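Local coordinates for protein putative aspartate aminotransferase (Thermus thermophilus, PDB 1IUG) that probably catalyses the pyridoxal-phosphate-dependent transfer of amino groups from amino acids such as aspartate to 2-oxo acids, as a class-V aminotransferase, at residues E34-A39 and V53-G58; R40-E45 and E245-L250; L215-K220 and S227-A232. One frame throughout, in Å; residues are numbered along the deposited sequence.

Contact 1 (E34-A39 and V53-G58)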
loop_
_atom_site.group_PDB
_atom_site.type_symbol
_atom_site.label_atom_id
_atom_site.label_comp_id
_atom_site.label_asym_id
_atom_site.label_seq_id
_atom_site.Cartn_x
_atom_site.Cartn_y
_atom_site.Cartn_z
ATOM N N GLU A 34 16.130 -1.759 -12.241
ATOM C CA GLU A 34 17.334 -2.231 -11.570
ATOM C C GLU A 34 17.271 -2.114 -10.060
ATOM O O GLU A 34 17.684 -3.033 -9.361
ATOM C CB GLU A 34 18.577 -1.539 -12.138
ATOM C CG GLU A 34 18.888 -1.997 -13.562
ATOM C CD GLU A 34 20.074 -1.288 -14.198
ATOM O OE1 GLU A 34 20.126 -1.247 -15.449
ATOM O OE2 GLU A 34 20.953 -0.785 -13.462
ATOM N N VAL A 35 16.724 -1.008 -9.560
ATOM C CA VAL A 35 16.588 -0.820 -8.116
ATOM C C VAL A 35 15.605 -1.856 -7.578
ATOM O O VAL A 35 15.853 -2.483 -6.551
ATOM C CB VAL A 35 16.084 0.599 -7.755
ATOM C CG1 VAL A 35 15.810 0.697 -6.264
ATOM C CG2 VAL A 35 17.120 1.632 -8.139
ATOM N N PHE A 36 14.510 -2.058 -8.306
ATOM C CA PHE A 36 13.490 -3.024 -7.912
ATOM C C PHE A 36 14.097 -4.425 -7.878
ATOM O O PHE A 36 13.943 -5.146 -6.896
ATOM C CB PHE A 36 12.307 -2.977 -8.882
ATOM C CG PHE A 36 11.030 -3.489 -8.296
ATOM C CD1 PHE A 36 10.236 -2.662 -7.501
ATOM C CD2 PHE A 36 10.612 -4.799 -8.531
ATOM C CE1 PHE A 36 9.044 -3.130 -6.948
ATOM C CE2 PHE A 36 9.425 -5.276 -7.983
ATOM C CZ PHE A 36 8.636 -4.438 -7.189
ATOM N N LEU A 37 14.796 -4.796 -8.948
ATOM C CA LEU A 37 15.458 -6.099 -9.027
ATOM C C LEU A 37 16.508 -6.231 -7.928
ATOM O O LEU A 37 16.706 -7.311 -7.372
ATOM C CB LEU A 37 16.126 -6.284 -10.391
ATOM C CG LEU A 37 15.226 -6.800 -11.510
ATOM C CD1 LEU A 37 15.972 -6.757 -12.834
ATOM C CD2 LEU A 37 14.772 -8.218 -11.191
ATOM N N LYS A 38 17.176 -5.122 -7.626
ATOM C CA LYS A 38 18.195 -5.077 -6.585
ATOM C C LYS A 38 17.529 -5.425 -5.249
ATOM O O LYS A 38 18.011 -6.273 -4.503
ATOM C CB LYS A 38 18.791 -3.669 -6.515
ATOM C CG LYS A 38 20.296 -3.589 -6.284
ATOM C CD LYS A 38 20.720 -4.239 -4.979
ATOM C CE LYS A 38 22.233 -4.154 -4.741
ATOM N NZ LYS A 38 22.986 -3.450 -5.825
ATOM N N ALA A 39 16.406 -4.773 -4.960
ATOM C CA ALA A 39 15.675 -5.022 -3.719
ATOM C C ALA A 39 15.205 -6.472 -3.649
ATOM O O ALA A 39 15.330 -7.109 -2.608
ATOM C CB ALA A 39 14.495 -4.066 -3.598
ATOM N N VAL A 53 10.957 -13.432 -3.693
ATOM C CA VAL A 53 10.342 -12.528 -2.735
ATOM C C VAL A 53 9.587 -11.480 -3.544
ATOM O O VAL A 53 10.140 -10.874 -4.466
ATOM C CB VAL A 53 11.380 -11.835 -1.822
ATOM C CG1 VAL A 53 10.663 -10.988 -0.772
ATOM C CG2 VAL A 53 12.269 -12.875 -1.143
ATOM N N LEU A 54 8.300 -11.332 -3.249
ATOM C CA LEU A 54 7.467 -10.360 -3.945
ATOM C C LEU A 54 7.241 -9.116 -3.084
ATOM O O LEU A 54 7.000 -9.219 -1.878
ATOM C CB LEU A 54 6.127 -10.994 -4.327
ATOM C CG LEU A 54 6.222 -12.168 -5.309
ATOM C CD1 LEU A 54 4.859 -12.801 -5.511
ATOM C CD2 LEU A 54 6.802 -11.693 -6.633
ATOM N N ILE A 55 7.371 -7.948 -3.708
ATOM C CA ILE A 55 7.174 -6.670 -3.036
ATOM C C ILE A 55 5.762 -6.166 -3.326
ATOM O O ILE A 55 5.394 -5.950 -4.485
ATOM C CB ILE A 55 8.182 -5.619 -3.528
ATOM C CG1 ILE A 55 9.613 -6.113 -3.286
ATOM C CG2 ILE A 55 7.927 -4.277 -2.843
ATOM C CD1 ILE A 55 10.677 -5.137 -3.723
ATOM N N LEU A 56 4.972 -5.996 -2.270
ATOM C CA LEU A 56 3.594 -5.525 -2.403
ATOM C C LEU A 56 3.434 -4.155 -1.767
ATOM O O LEU A 56 4.018 -3.871 -0.719
ATOM C CB LEU A 56 2.630 -6.502 -1.726
ATOM C CG LEU A 56 2.695 -7.981 -2.124
ATOM C CD1 LEU A 56 1.642 -8.743 -1.346
ATOM C CD2 LEU A 56 2.483 -8.163 -3.617
ATOM N N THR A 57 2.644 -3.304 -2.407
ATOM C CA THR A 57 2.402 -1.970 -1.886
ATOM C C THR A 57 1.195 -2.039 -0.958
ATOM O O THR A 57 0.056 -2.192 -1.400
ATOM C CB THR A 57 2.201 -0.957 -3.033
ATOM O OG1 THR A 57 3.413 -0.878 -3.796
ATOM C CG2 THR A 57 1.873 0.431 -2.486
ATOM N N GLY A 58 1.481 -1.997 0.337
ATOM C CA GLY A 58 0.452 -2.074 1.360
ATOM C C GLY A 58 1.112 -2.450 2.675
ATOM O O GLY A 58 2.332 -2.596 2.725
#
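Helix 30-47 lies against edge strand 52-57 of the seven-stranded mixed sheet, and the pairing of Phe36 and Ala39 with Ile55 is part of the apolar layer between them. Ile55 is the single residue of 53-58 that reaches the helix segment; its CA sits 8.7 Å from that of Ala39, the nearest backbone approach. The CA-CB bond of Ile55 points at the helix, and its CG1 arm, staggered beside the backbone N and opposite the carbonyl carbon (chi1 -58°), runs out extended so that the terminal CD1 meets two helix residues. Ile55 CD1 touches Ala39 CB at 4.0 Å and, roughly at right angles to that, rests over one face of the Phe36 ring in a CH-pi contact, 4.3 Å from the centroid and 19° off the ring normal, displaced toward the rim. The benzyl group comes from the opposite direction: with CG turned away from the backbone N (chi1 -157°), the ring reaches across to the strand, and its CZ meets Ile55 CB at 3.9 Å. Ala39 and Phe36 are three residues apart, about one turn, and therefore share this side of the helix. All three are buried, and Val236 of helix 233-246 packs on both Phe36 and Ala39, while Leu193 and Phe195 of the adjoining strand 193-198 touch Ile55. Such apolar packing of a helix on a sheet is characteristic of the three-layer alpha/beta/alpha large domain of fold-type I pyridoxal-phosphate enzymes, here at the edge strand of the sheet.

Contact 2 (R40-E45 and E245-L250)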
loop_
_atom_site.group_PDB
_atom_site.type_symbol
_atom_site.label_atom_id
_atom_site.label_comp_id
_atom_site.label_asym_id
_atom_site.label_seq_id
_atom_site.Cartn_x
_atom_site.Cartn_y
_atom_site.Cartn_z
ATOM N N ARG A 40 14.680 -6.980 -4.768
ATOM C CA ARG A 40 14.201 -8.365 -4.889
ATOM C C ARG A 40 15.325 -9.293 -4.390
ATOM O O ARG A 40 15.122 -10.131 -3.507
ATOM C CB ARG A 40 13.960 -8.712 -6.367
ATOM C CG ARG A 40 12.782 -8.086 -7.147
ATOM C CD ARG A 40 11.379 -8.398 -6.647
ATOM N NE ARG A 40 11.076 -9.832 -6.553
ATOM C CZ ARG A 40 11.420 -10.789 -7.420
ATOM N NH1 ARG A 40 12.102 -10.529 -8.531
ATOM N NH2 ARG A 40 11.139 -12.046 -7.124
ATOM N N GLY A 41 16.509 -9.115 -4.982
ATOM C CA GLY A 41 17.678 -9.913 -4.656
ATOM C C GLY A 41 18.160 -9.821 -3.225
ATOM O O GLY A 41 18.577 -10.826 -2.646
ATOM N N LEU A 42 18.124 -8.621 -2.655
ATOM C CA LEU A 42 18.555 -8.427 -1.276
ATOM C C LEU A 42 17.583 -9.069 -0.272
ATOM O O LEU A 42 18.005 -9.664 0.717
ATOM C CB LEU A 42 18.739 -6.936 -0.985
ATOM C CG LEU A 42 19.889 -6.271 -1.749
ATOM C CD1 LEU A 42 19.858 -4.770 -1.535
ATOM C CD2 LEU A 42 21.232 -6.856 -1.303
ATOM N N LEU A 43 16.287 -8.956 -0.539
ATOM C CA LEU A 43 15.268 -9.543 0.334
ATOM C C LEU A 43 15.378 -11.061 0.266
ATOM O O LEU A 43 15.055 -11.774 1.216
ATOM C CB LEU A 43 13.877 -9.080 -0.103
ATOM C CG LEU A 43 13.529 -7.643 0.296
ATOM C CD1 LEU A 43 12.409 -7.090 -0.569
ATOM C CD2 LEU A 43 13.154 -7.609 1.770
ATOM N N ARG A 44 15.851 -11.525 -0.884
ATOM C CA ARG A 44 16.079 -12.931 -1.192
ATOM C C ARG A 44 17.122 -13.462 -0.208
ATOM O O ARG A 44 16.931 -14.510 0.409
ATOM C CB ARG A 44 16.603 -12.987 -2.625
ATOM C CG ARG A 44 15.865 -13.881 -3.575
ATOM C CD ARG A 44 15.911 -15.324 -3.179
ATOM N NE ARG A 44 17.179 -15.921 -3.605
ATOM C CZ ARG A 44 17.721 -15.788 -4.817
ATOM N NH1 ARG A 44 17.122 -15.070 -5.763
ATOM N NH2 ARG A 44 18.875 -16.383 -5.089
ATOM N N GLU A 45 18.210 -12.711 -0.052
ATOM C CA GLU A 45 19.285 -13.064 0.872
ATOM C C GLU A 45 18.809 -12.932 2.314
ATOM O O GLU A 45 19.124 -13.766 3.154
ATOM C CB GLU A 45 20.484 -12.138 0.687
ATOM C CG GLU A 45 21.222 -12.270 -0.624
ATOM C CD GLU A 45 22.405 -11.314 -0.711
ATOM O OE1 GLU A 45 23.049 -11.059 0.336
ATOM O OE2 GLU A 45 22.687 -10.812 -1.822
ATOM N N GLU A 245 23.448 -1.959 3.449
ATOM C CA GLU A 245 24.334 -1.668 4.568
ATOM C C GLU A 245 24.309 -2.731 5.669
ATOM O O GLU A 245 25.351 -3.079 6.224
ATOM C CB GLU A 245 24.000 -0.303 5.176
ATOM C CG GLU A 245 25.007 0.137 6.237
ATOM C CD GLU A 245 24.604 1.407 6.957
ATOM O OE1 GLU A 245 24.243 1.318 8.152
ATOM O OE2 GLU A 245 24.664 2.492 6.337
ATOM N N VAL A 246 23.124 -3.257 5.966
ATOM C CA VAL A 246 22.970 -4.250 7.025
ATOM C C VAL A 246 23.382 -5.683 6.690
ATOM O O VAL A 246 24.039 -6.338 7.497
ATOM C CB VAL A 246 21.520 -4.250 7.583
ATOM C CG1 VAL A 246 21.322 -5.394 8.569
ATOM C CG2 VAL A 246 21.230 -2.925 8.268
ATOM N N LEU A 247 23.002 -6.164 5.510
ATOM C CA LEU A 247 23.313 -7.533 5.100
ATOM C C LEU A 247 24.772 -8.002 5.226
ATOM O O LEU A 247 25.022 -9.142 5.634
ATOM C CB LEU A 247 22.762 -7.807 3.699
ATOM C CG LEU A 247 21.625 -8.835 3.633
ATOM C CD1 LEU A 247 20.651 -8.666 4.790
ATOM C CD2 LEU A 247 20.900 -8.721 2.306
ATOM N N PRO A 248 25.753 -7.146 4.869
ATOM C CA PRO A 248 27.153 -7.576 4.989
ATOM C C PRO A 248 27.577 -7.759 6.446
ATOM O O PRO A 248 28.509 -8.510 6.737
ATOM C CB PRO A 248 27.918 -6.430 4.326
ATOM C CG PRO A 248 26.937 -5.899 3.325
ATOM C CD PRO A 248 25.669 -5.872 4.135
ATOM N N ARG A 249 26.879 -7.075 7.350
ATOM C CA ARG A 249 27.158 -7.140 8.786
ATOM C C ARG A 249 25.945 -7.695 9.535
ATOM O O ARG A 249 25.700 -7.321 10.682
ATOM C CB ARG A 249 27.456 -5.738 9.329
ATOM C CG ARG A 249 28.619 -5.004 8.681
ATOM C CD ARG A 249 29.937 -5.752 8.840
ATOM N NE ARG A 249 31.079 -4.923 8.453
ATOM C CZ ARG A 249 32.218 -5.395 7.951
ATOM N NH1 ARG A 249 32.382 -6.703 7.765
ATOM N NH2 ARG A 249 33.199 -4.558 7.636
ATOM N N LEU A 250 25.202 -8.594 8.894
ATOM C CA LEU A 250 23.995 -9.170 9.492
ATOM C C LEU A 250 24.162 -9.727 10.904
ATOM O O LEU A 250 23.408 -9.355 11.808
ATOM C CB LEU A 250 23.394 -10.245 8.580
ATOM C CG LEU A 250 22.054 -10.829 9.047
ATOM C CD1 LEU A 250 20.999 -9.731 9.132
ATOM C CD2 LEU A 250 21.603 -11.930 8.106
#
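Leu42 and Leu247 make the closest backbone approach here, CA to CA 8.0 Å, where helix 30-47 passes the short 3-10 turn at residues 247-248, in the chain after helix 233-246. Leu247 carries the contact almost alone, through one methyl. Its CD2 touches three groups of the facing helix: the backbone O of Leu42 at 3.4 Å, Leu42 CD2 at 4.1 Å, and the side chain of Glu45. The two leucine side chains meet at a slant, methyl to methyl. Glu45 adds both ends of its chain, CB at 3.8 Å from Leu247 CD2 and OE1 at 3.7 Å from the same methyl. With CG beside the backbone N (chi1 -67°) and the chain extended beyond it, the carboxylate stays at the exposed border of the patch, and its contact with Leu247 is van der Waals only. Leu42 and Leu247 themselves are partly exposed, so this is a small surface contact in which one methyl meets apolar and polar atoms alike. Leu243 and Glu244 of helix 233-246 also pack on Leu42, and Leu43, on the inner side of helix 30-47, packs on Val53 and Ile55 of strand 52-57. Helix 30-47 is thereby set between that edge strand and helix 233-246.

Contact 3 (L215-K220 and S227-A232)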
loop_
_atom_site.group_PDB
_atom_site.type_symbol
_atom_site.label_atom_id
_atom_site.label_comp_id
_atom_site.label_asym_id
_atom_site.label_seq_id
_atom_site.Cartn_x
_atom_site.Cartn_y
_atom_site.Cartn_z
ATOM N N LEU A 215 -0.765 -13.267 -6.774
ATOM C CA LEU A 215 0.685 -13.417 -6.818
ATOM C C LEU A 215 1.237 -13.923 -8.148
ATOM O O LEU A 215 2.403 -13.683 -8.463
ATOM C CB LEU A 215 1.170 -14.278 -5.647
ATOM C CG LEU A 215 1.545 -13.528 -4.356
ATOM C CD1 LEU A 215 0.660 -12.317 -4.117
ATOM C CD2 LEU A 215 1.507 -14.472 -3.172
ATOM N N ALA A 216 0.395 -14.583 -8.941
ATOM C CA ALA A 216 0.814 -15.090 -10.247
ATOM C C ALA A 216 1.226 -13.958 -11.180
ATOM O O ALA A 216 2.292 -14.034 -11.800
ATOM C CB ALA A 216 -0.279 -15.928 -10.888
ATOM N N ARG A 217 0.409 -12.914 -11.328
ATOM C CA ARG A 217 0.903 -11.871 -12.212
ATOM C C ARG A 217 1.890 -10.869 -11.633
ATOM O O ARG A 217 2.571 -10.170 -12.374
ATOM C CB ARG A 217 -0.098 -11.338 -13.263
ATOM C CG ARG A 217 -0.547 -9.861 -13.296
ATOM C CD ARG A 217 -1.320 -9.348 -12.122
ATOM N NE ARG A 217 -2.660 -9.041 -12.638
ATOM C CZ ARG A 217 -3.808 -9.353 -12.040
ATOM N NH1 ARG A 217 -3.818 -9.968 -10.868
ATOM N NH2 ARG A 217 -4.953 -9.157 -12.672
ATOM N N GLU A 218 2.047 -10.893 -10.313
ATOM C CA GLU A 218 3.047 -10.050 -9.666
ATOM C C GLU A 218 4.376 -10.767 -9.929
ATOM O O GLU A 218 5.354 -10.140 -10.316
ATOM C CB GLU A 218 2.815 -9.935 -8.153
ATOM C CG GLU A 218 1.806 -8.876 -7.733
ATOM C CD GLU A 218 2.289 -7.438 -7.924
ATOM O OE1 GLU A 218 3.356 -7.204 -8.540
ATOM O OE2 GLU A 218 1.580 -6.523 -7.452
ATOM N N LEU A 219 4.377 -12.094 -9.768
ATOM C CA LEU A 219 5.573 -12.919 -9.996
ATOM C C LEU A 219 6.037 -12.740 -11.435
ATOM O O LEU A 219 7.209 -12.475 -11.691
ATOM C CB LEU A 219 5.263 -14.396 -9.724
ATOM C CG LEU A 219 6.391 -15.428 -9.564
ATOM C CD1 LEU A 219 7.007 -15.789 -10.899
ATOM C CD2 LEU A 219 7.444 -14.925 -8.592
ATOM N N LYS A 220 5.090 -12.860 -12.357
ATOM C CA LYS A 220 5.323 -12.704 -13.791
ATOM C C LYS A 220 6.026 -11.363 -14.047
ATOM O O LYS A 220 7.049 -11.311 -14.734
ATOM C CB LYS A 220 3.957 -12.764 -14.499
ATOM C CG LYS A 220 3.899 -12.865 -16.031
ATOM C CD LYS A 220 4.540 -11.695 -16.768
ATOM C CE LYS A 220 4.425 -11.836 -18.292
ATOM N NZ LYS A 220 3.704 -13.070 -18.736
ATOM N N SER A 227 6.197 -4.598 -11.729
ATOM C CA SER A 227 5.190 -4.945 -10.735
ATOM C C SER A 227 3.857 -4.847 -11.467
ATOM O O SER A 227 3.776 -4.230 -12.535
ATOM C CB SER A 227 5.242 -4.010 -9.517
ATOM O OG SER A 227 5.075 -2.653 -9.886
ATOM N N ALA A 228 2.835 -5.509 -10.937
ATOM C CA ALA A 228 1.521 -5.500 -11.569
ATOM C C ALA A 228 0.976 -4.082 -11.708
ATOM O O ALA A 228 0.511 -3.698 -12.779
ATOM C CB ALA A 228 0.553 -6.368 -10.784
ATOM N N TRP A 229 1.067 -3.300 -10.635
ATOM C CA TRP A 229 0.573 -1.920 -10.625
ATOM C C TRP A 229 1.730 -0.994 -10.255
ATOM O O TRP A 229 2.877 -1.435 -10.188
ATOM C CB TRP A 229 -0.562 -1.775 -9.599
ATOM C CG TRP A 229 -1.273 -3.068 -9.298
ATOM C CD1 TRP A 229 -1.208 -3.790 -8.137
ATOM C CD2 TRP A 229 -2.106 -3.819 -10.191
ATOM N NE1 TRP A 229 -1.943 -4.945 -8.256
ATOM C CE2 TRP A 229 -2.504 -4.988 -9.505
ATOM C CE3 TRP A 229 -2.553 -3.616 -11.506
ATOM C CZ2 TRP A 229 -3.331 -5.956 -10.090
ATOM C CZ3 TRP A 229 -3.376 -4.580 -12.088
ATOM C CH2 TRP A 229 -3.755 -5.734 -11.378
ATOM N N THR A 230 1.446 0.285 -10.022
ATOM C CA THR A 230 2.505 1.213 -9.647
ATOM C C THR A 230 2.956 0.880 -8.232
ATOM O O THR A 230 2.139 0.794 -7.313
ATOM C CB THR A 230 2.039 2.674 -9.697
ATOM O OG1 THR A 230 1.453 2.939 -10.975
ATOM C CG2 THR A 230 3.222 3.617 -9.495
ATOM N N PRO A 231 4.256 0.612 -8.054
ATOM C CA PRO A 231 4.775 0.282 -6.725
ATOM C C PRO A 231 5.227 1.540 -5.990
ATOM O O PRO A 231 5.494 2.570 -6.619
ATOM C CB PRO A 231 5.972 -0.596 -7.059
ATOM C CG PRO A 231 6.552 0.124 -8.257
ATOM C CD PRO A 231 5.309 0.483 -9.083
ATOM N N ALA A 232 5.297 1.464 -4.664
ATOM C CA ALA A 232 5.771 2.596 -3.870
ATOM C C ALA A 232 7.299 2.564 -4.029
ATOM O O ALA A 232 8.036 2.195 -3.109
ATOM C CB ALA A 232 5.365 2.425 -2.409
HETATM O O HOH W 1 2.391 -3.930 -7.942
#
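Glu218 and Ala228 supply the one direct hydrogen bond between residues 215-220 and 227-232. Ala228 N donates to Glu218 OE1 over 3.0 Å; the bond is nearly straight, 173° at the hydrogen, but comes to the oxygen from well above the carboxylate plane. Gln222 NE2, one turn on, bonds to the same OE1. Glu218 OE2 accepts from a water at 2.8 Å, which in turn takes the N-H of Trp229 at 3.1 Å, so the carboxylate serves two successive loop amides, one directly and one through water. A bend at chi2 (-71°) folds the acid back toward the loop. Within the loop, Ser227 OG donates to Trp229 O.

Packing centres on Ala228, whose CB lies 3.5 Å from Glu218 OE2 and 3.8 Å from Arg217 CD, and also covers the middle of one face of the Trp229 indole. Arg217 and Trp229 cross at about a right angle: Trp229 CH2 sits over one guanidinium face, 3.7 Å from Arg217 CZ, with the two planes 51° apart. Tyr211 makes a cation-pi contact with Arg217, and Tyr212 stacks on Trp229.

These bonds tie down the loop backbone just before Thr230, whose OG1 hydrogen-bonds the lysine-pyridoxal-phosphate adduct of the second subunit. A carboxylate receiving three donors is probably stabilised as the anion.

Overall arrangement
The three contacts form a row, with contact 1 between the others: its centre is 13 Å from that of contact 2 and 9 Å from that of contact 3, while the centres of contacts 2 and 3 are 22 Å apart. Contacts 1 and 2 use successive turns of helix 30-47, joined where Arg40 NE probably bonds Val53 O. Contact 3 meets strand 52-57 of contact 1 through Leu54 and Thr57. Along the chain, contacts 1 and 2 interleave, and contact 3 falls inside the long loop that contact 2 closes. Helix 233-246 links 227-232 to 245-250, so an N-terminal helix-strand unit is connected to the loop facing the second subunit's cofactor.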